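Local coordinates for FeoA (Thermococcus thioreducens, PDB 3E19), which probably takes part in regulating iron uptake, as a small metal-binding protein with an SH3-like beta-barrel fold, at residues Gln29-Ser33 and Met34-Pro38; Phe62-Lys66 and Gly67-Arg71. All blocks are in the same frame, centred on the assembly; numbering follows the deposited sequence.

Contact 1: residues Gln29-Ser33 and Met34-Pro38; sequences QKLVS and MGLTP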
ATOM      1  N   GLN C  29       2.076  -8.941  21.844  1.00 29.12           N
ATOM      2  CA  GLN C  29       2.424  -8.416  20.519  1.00 29.65           C
ATOM      3  C   GLN C  29       1.440  -8.873  19.436  1.00 28.51           C
ATOM      4  O   GLN C  29       1.087  -8.119  18.516  1.00 28.37           O
ATOM      5  CB  GLN C  29       3.868  -8.797  20.151  1.00 30.58           C
ATOM      6  CG  GLN C  29       4.947  -8.245  21.124  1.00 31.25           C
ATOM      7  CD  GLN C  29       6.337  -8.816  20.808  1.00 34.33           C
ATOM      8  OE1 GLN C  29       6.864  -9.664  21.539  1.00 39.67           O
ATOM      9  NE2 GLN C  29       6.892  -8.407  19.676  1.00 39.46           N
ATOM     10  N   LYS C  30       0.973 -10.106  19.533  1.00 28.15           N
ATOM     11  CA  LYS C  30      -0.029 -10.593  18.584  1.00 27.79           C
ATOM     12  C   LYS C  30      -1.364  -9.840  18.735  1.00 26.19           C
ATOM     13  O   LYS C  30      -2.033  -9.501  17.752  1.00 26.39           O
ATOM     14  CB  LYS C  30      -0.264 -12.086  18.793  1.00 29.78           C
ATOM     15  CG  LYS C  30       0.477 -12.964  17.818  1.00 34.11           C
ATOM     16  CD  LYS C  30       0.110 -14.426  18.031  1.00 39.48           C
ATOM     17  CE  LYS C  30       0.566 -14.921  19.390  1.00 42.58           C
ATOM     18  NZ  LYS C  30       0.820 -16.412  19.356  1.00 45.37           N
ATOM     19  N   LEU C  31      -1.726  -9.546  19.974  1.00 22.80           N
ATOM     20  CA  LEU C  31      -3.006  -8.895  20.263  1.00 21.57           C
ATOM     21  C   LEU C  31      -3.049  -7.346  20.102  1.00 21.13           C
ATOM     22  O   LEU C  31      -4.074  -6.778  19.704  1.00 19.43           O
ATOM     23  CB  LEU C  31      -3.422  -9.323  21.676  1.00 21.08           C
ATOM     24  CG  LEU C  31      -3.865 -10.782  21.718  1.00 20.81           C
ATOM     25  CD1 LEU C  31      -3.816 -11.267  23.149  1.00 19.81           C
ATOM     26  CD2 LEU C  31      -5.295 -10.941  21.133  1.00 18.04           C
ATOM     27  N   VAL C  32      -1.933  -6.671  20.380  1.00 20.91           N
ATOM     28  CA  VAL C  32      -1.941  -5.211  20.388  1.00 21.95           C
ATOM     29  C   VAL C  32      -2.163  -4.716  18.958  1.00 21.83           C
ATOM     30  O   VAL C  32      -2.759  -3.681  18.757  1.00 21.71           O
ATOM     31  CB  VAL C  32      -0.641  -4.644  20.950  1.00 22.79           C
ATOM     32  CG1 VAL C  32       0.504  -4.996  20.003  1.00 22.19           C
ATOM     33  CG2 VAL C  32      -0.744  -3.115  21.140  1.00 21.99           C
ATOM     34  N   SER C  33      -1.759  -5.508  17.968  1.00 22.66           N
ATOM     35  CA  SER C  33      -1.953  -5.166  16.560  1.00 24.17           C
ATOM     36  C   SER C  33      -3.425  -5.227  16.104  1.00 23.40           C
ATOM     37  O   SER C  33      -3.765  -4.772  15.009  1.00 22.17           O
ATOM     38  CB  SER C  33      -1.004  -5.992  15.652  1.00 25.90           C
ATOM     39  OG  SER C  33      -1.474  -7.301  15.349  1.00 30.72           O
ATOM     40  N   MET C  34      -4.300  -5.757  16.953  1.00 21.63           N
ATOM     41  CA  MET C  34      -5.759  -5.717  16.694  1.00 22.18           C
ATOM     42  C   MET C  34      -6.423  -4.760  17.664  1.00 20.39           C
ATOM     43  O   MET C  34      -7.652  -4.794  17.868  1.00 19.12           O
ATOM     44  CB  MET C  34      -6.372  -7.107  16.843  1.00 21.58           C
ATOM     45  CG  MET C  34      -6.110  -8.029  15.656  1.00 24.63           C
ATOM     46  SD  MET C  34      -6.771  -9.725  15.916  1.00 27.73           S
ATOM     47  CE  MET C  34      -5.458 -10.331  16.966  1.00 20.09           C
ATOM     48  N   GLY C  35      -5.596  -3.919  18.287  1.00 20.00           N
ATOM     49  CA  GLY C  35      -6.068  -2.932  19.260  1.00 19.85           C
ATOM     50  C   GLY C  35      -6.412  -3.537  20.620  1.00 19.55           C
ATOM     51  O   GLY C  35      -6.946  -2.836  21.489  1.00 18.13           O
ATOM     52  N   LEU C  36      -6.110  -4.830  20.826  1.00 18.53           N
ATOM     53  CA  LEU C  36      -6.492  -5.530  22.065  1.00 18.38           C
ATOM     54  C   LEU C  36      -5.404  -5.384  23.150  1.00 18.28           C
ATOM     55  O   LEU C  36      -4.415  -6.133  23.203  1.00 17.45           O
ATOM     56  CB  LEU C  36      -6.868  -6.968  21.770  1.00 17.74           C
ATOM     57  CG  LEU C  36      -8.019  -7.155  20.804  1.00 19.18           C
ATOM     58  CD1 LEU C  36      -8.109  -8.617  20.318  1.00 19.96           C
ATOM     59  CD2 LEU C  36      -9.316  -6.658  21.461  1.00 16.75           C
ATOM     60  N   THR C  37      -5.593  -4.327  23.934  1.00 18.07           N
ATOM     61  CA  THR C  37      -4.782  -3.927  25.063  1.00 19.51           C
ATOM     62  C   THR C  37      -5.762  -3.454  26.170  1.00 18.13           C
ATOM     63  O   THR C  37      -6.881  -3.040  25.860  1.00 16.75           O
ATOM     64  CB  THR C  37      -3.831  -2.731  24.636  1.00 20.36           C
ATOM     65  OG1 THR C  37      -2.915  -2.442  25.642  1.00 26.45           O
ATOM     66  CG2 THR C  37      -4.570  -1.502  24.402  1.00 20.92           C
ATOM     67  N   PRO C  38      -5.351  -3.516  27.447  1.00 17.98           N
ATOM     68  CA  PRO C  38      -6.252  -3.047  28.480  1.00 18.52           C
ATOM     69  C   PRO C  38      -6.796  -1.651  28.278  1.00 18.81           C
ATOM     70  O   PRO C  38      -6.062  -0.704  27.972  1.00 21.16           O
ATOM     71  CB  PRO C  38      -5.430  -3.224  29.764  1.00 19.31           C
ATOM     72  CG  PRO C  38      -4.582  -4.365  29.461  1.00 18.50           C
ATOM     73  CD  PRO C  38      -4.114  -4.045  28.045  1.00 17.97           C
TER

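Contact 2: residues Phe62-Lys66 and Gly67-Arg71; sequences FAIGK and GLAGR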
ATOM      1  N   PHE C  62     -11.633  -6.904  12.770  1.00 21.65           N
ATOM      2  CA  PHE C  62     -10.631  -7.934  12.780  1.00 21.17           C
ATOM      3  C   PHE C  62     -11.266  -9.302  12.943  1.00 21.21           C
ATOM      4  O   PHE C  62     -12.273  -9.442  13.613  1.00 21.22           O
ATOM      5  CB  PHE C  62      -9.635  -7.706  13.941  1.00 22.15           C
ATOM      6  CG  PHE C  62      -8.785  -6.523  13.754  1.00 22.29           C
ATOM      7  CD1 PHE C  62      -7.732  -6.561  12.839  1.00 24.64           C
ATOM      8  CD2 PHE C  62      -9.046  -5.334  14.451  1.00 24.64           C
ATOM      9  CE1 PHE C  62      -6.943  -5.430  12.607  1.00 25.17           C
ATOM     10  CE2 PHE C  62      -8.242  -4.220  14.227  1.00 25.99           C
ATOM     11  CZ  PHE C  62      -7.183  -4.288  13.302  1.00 23.93           C
ATOM     12  N   ALA C  63     -10.618 -10.325  12.401  1.00 20.47           N
ATOM     13  CA  ALA C  63     -10.954 -11.726  12.703  1.00 19.54           C
ATOM     14  C   ALA C  63      -9.917 -12.228  13.675  1.00 20.20           C
ATOM     15  O   ALA C  63      -8.691 -11.979  13.504  1.00 19.86           O
ATOM     16  CB  ALA C  63     -10.913 -12.567  11.454  1.00 20.35           C
ATOM     17  N   ILE C  64     -10.376 -12.926  14.703  1.00 18.66           N
ATOM     18  CA  ILE C  64      -9.478 -13.517  15.651  1.00 18.44           C
ATOM     19  C   ILE C  64      -9.871 -14.966  15.874  1.00 19.68           C
ATOM     20  O   ILE C  64     -11.048 -15.316  15.782  1.00 21.72           O
ATOM     21  CB  ILE C  64      -9.520 -12.681  16.986  1.00 18.34           C
ATOM     22  CG1 ILE C  64      -8.487 -13.173  17.981  1.00 19.06           C
ATOM     23  CG2 ILE C  64     -10.961 -12.585  17.600  1.00 18.02           C
ATOM     24  CD1 ILE C  64      -8.233 -12.126  19.126  1.00 16.89           C
ATOM     25  N   GLY C  65      -8.889 -15.815  16.142  1.00 19.32           N
ATOM     26  CA  GLY C  65      -9.157 -17.208  16.404  1.00 20.48           C
ATOM     27  C   GLY C  65      -9.626 -17.366  17.820  1.00 21.66           C
ATOM     28  O   GLY C  65      -9.245 -16.579  18.687  1.00 20.10           O
ATOM     29  N   LYS C  66     -10.440 -18.384  18.067  1.00 22.47           N
ATOM     30  CA  LYS C  66     -10.925 -18.672  19.416  1.00 23.69           C
ATOM     31  C   LYS C  66      -9.802 -18.878  20.408  1.00 23.57           C
ATOM     32  O   LYS C  66      -9.888 -18.440  21.576  1.00 23.63           O
ATOM     33  CB  LYS C  66     -11.813 -19.932  19.430  1.00 24.80           C
ATOM     34  CG  LYS C  66     -13.189 -19.716  18.854  1.00 28.45           C
ATOM     35  CD  LYS C  66     -14.281 -20.422  19.630  1.00 34.01           C
ATOM     36  CE  LYS C  66     -15.606 -19.610  19.556  1.00 37.70           C
ATOM     37  NZ  LYS C  66     -16.824 -20.490  19.459  1.00 39.89           N
ATOM     38  N   GLY C  67      -8.759 -19.583  19.990  1.00 22.12           N
ATOM     39  CA  GLY C  67      -7.586 -19.780  20.880  1.00 22.83           C
ATOM     40  C   GLY C  67      -6.948 -18.488  21.370  1.00 22.39           C
ATOM     41  O   GLY C  67      -6.791 -18.290  22.585  1.00 23.17           O
ATOM     42  N   LEU C  68      -6.600 -17.585  20.445  1.00 21.44           N
ATOM     43  CA  LEU C  68      -5.977 -16.330  20.836  1.00 20.31           C
ATOM     44  C   LEU C  68      -6.960 -15.455  21.623  1.00 20.17           C
ATOM     45  O   LEU C  68      -6.549 -14.785  22.590  1.00 20.77           O
ATOM     46  CB  LEU C  68      -5.389 -15.553  19.639  1.00 20.77           C
ATOM     47  CG  LEU C  68      -4.487 -14.367  20.011  1.00 20.35           C
ATOM     48  CD1 LEU C  68      -3.294 -14.733  20.935  1.00 22.72           C
ATOM     49  CD2 LEU C  68      -3.979 -13.637  18.768  1.00 21.33           C
ATOM     50  N   ALA C  69      -8.227 -15.496  21.230  1.00 18.67           N
ATOM     51  CA  ALA C  69      -9.312 -14.791  21.899  1.00 18.85           C
ATOM     52  C   ALA C  69      -9.531 -15.233  23.373  1.00 19.25           C
ATOM     53  O   ALA C  69      -9.945 -14.436  24.204  1.00 20.44           O
ATOM     54  CB  ALA C  69     -10.589 -14.932  21.098  1.00 17.41           C
ATOM     55  N   GLY C  70      -9.178 -16.467  23.707  1.00 20.04           N
ATOM     56  CA  GLY C  70      -9.132 -16.927  25.085  1.00 20.17           C
ATOM     57  C   GLY C  70      -8.168 -16.204  26.002  1.00 19.92           C
ATOM     58  O   GLY C  70      -8.308 -16.235  27.231  1.00 20.78           O
ATOM     59  N   ARG C  71      -7.173 -15.557  25.424  1.00 19.64           N
ATOM     60  CA  ARG C  71      -6.244 -14.760  26.172  1.00 20.15           C
ATOM     61  C   ARG C  71      -6.695 -13.338  26.455  1.00 19.11           C
ATOM     62  O   ARG C  71      -5.992 -12.625  27.199  1.00 18.48           O
ATOM     63  CB  ARG C  71      -4.910 -14.621  25.443  1.00 21.21           C
ATOM     64  CG  ARG C  71      -4.318 -15.907  24.993  1.00 27.41           C
ATOM     65  CD  ARG C  71      -3.842 -16.823  26.068  1.00 35.41           C
ATOM     66  NE  ARG C  71      -2.852 -17.675  25.398  1.00 40.28           N
ATOM     67  CZ  ARG C  71      -1.566 -17.801  25.730  1.00 43.39           C
ATOM     68  NH1 ARG C  71      -1.058 -17.192  26.797  1.00 44.41           N
ATOM     69  NH2 ARG C  71      -0.787 -18.603  25.004  1.00 43.90           N
TER

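Contact 1: residues Gln29-Ser33 and Met34-Pro38
Leu-31 and Leu-36 meet at a Schellman motif that ends helix 24-32. The backbone oxygen Leu-31 O is gripped twice. Met-34 N donates to it at 2.9 Å and Leu-36 N at 3.0 Å. The two N-H groups come from opposite faces of the carbonyl plane, and neither lies on a lone pair. Met-34 N stands the farther out, 56° from the plane, against 38° for Leu-36 N. The third bond runs from Gly-35 N to Val-32 O at 2.9 Å and closes the type I turn from Val-32 to Gly-35. Gly-35 is the C-prime residue. Its positive phi, 76°, lets the chain reverse out of the helix, a conformation that favours glycine.

The side chains pack on one side of this turn. Leu-36 CB sits against Leu-31 O. Farther out, Leu-36 CD1 touches Leu-31 CD2 at 3.7 Å, and the two chains run at a slant to each other. Leu-31 and Leu-36 are thus joined twice, by a backbone bond and by an apolar side-chain contact. Met-34 reaches the helix by its end. Its chain is extended at chi2 and then bends at chi3, which carries the methyl CE back toward Leu-31 CD2.

The surroundings bury most of this turn. Leu-36 also packs on Ile-55 and Val-57 of strand 53-57 and on Val-18 of strand 15-21, so the residue that follows Gly-35 packs on the barrel sheet. On the far side Val-32 meets Phe-62 of the second subunit. Met-34 also borders Glu-9 of the third subunit. At the last turn of the helix, Met-34 CE rests 3.6 Å from Lys-30 O.

Contact 2: residues Phe62-Lys66 and Gly67-Arg71
The peptide carbonyls of Gly-65 and Lys-66 are the flat groups that meet the residues after them. Ala-69 N comes to Gly-65 O almost head-on, at 2.9 Å, with a C=O...N angle of 162°. Gly-70 N reaches Lys-66 O at 3.0 Å, tilted 27° from the carbonyl plane. Both bonds span four residues, as in an alpha-helix. They make the short helix 66-69, with Gly-65 at its N-cap position. The methyl Ala-69 CB packs closely on this first turn, 3.2 Å from Gly-65 O and 3.6 Å from Lys-66 O.

Ile-64 is the last residue of strand 60-64, and it points its side chain back at the helix. The long branch runs alongside the turn because CG1 stands anti to the backbone N (chi1 -174°). Ile-64 CG1 lies 4.2 Å from Leu-68 CB and equally far from Ala-69 CB, while CD1 approaches Ala-69 N and CA. Cutting this residue back to an alanine would remove the branch and would probably leave Leu-68 and Ala-69 less firmly seated against the strand.

Ile-53, on the neighbouring strand 53-57, touches both Ile-64 and Ala-69. Gly-65 N is hydrogen-bonded to Glu-9 OE1 of the third subunit, so a subunit boundary runs past the start of the helix. Lys-66 NZ bonds to the backbone oxygens of His-48 and Pro-49. The chemistry is thus divided: backbone bonds wind the turn, and apolar contacts hold it to the end of the strand.

Overall arrangement
From the N terminus, the chain passes through strands 4-6 and 15-21 before helix 24-32. Contact 1 closes the turn at the end of that helix and sends the chain toward strand 41-46. Strands 41-46, 53-57 and 60-64 follow. Contact 2 then makes the turn from strand 60-64 into helix 66-69, ahead of strand 72-76. The two are in series, neither nested nor crossed. The centres of contact 1 and contact 2 are about 11 Å apart, and the two still touch in space. Leu-31 CD2 lies 3.7 Å from Leu-68 CG, and Met-34 CG 3.6 Å from Phe-62 CD1. One apolar cluster therefore ties both helices to strand 60-64. Both contacts also border the third subunit.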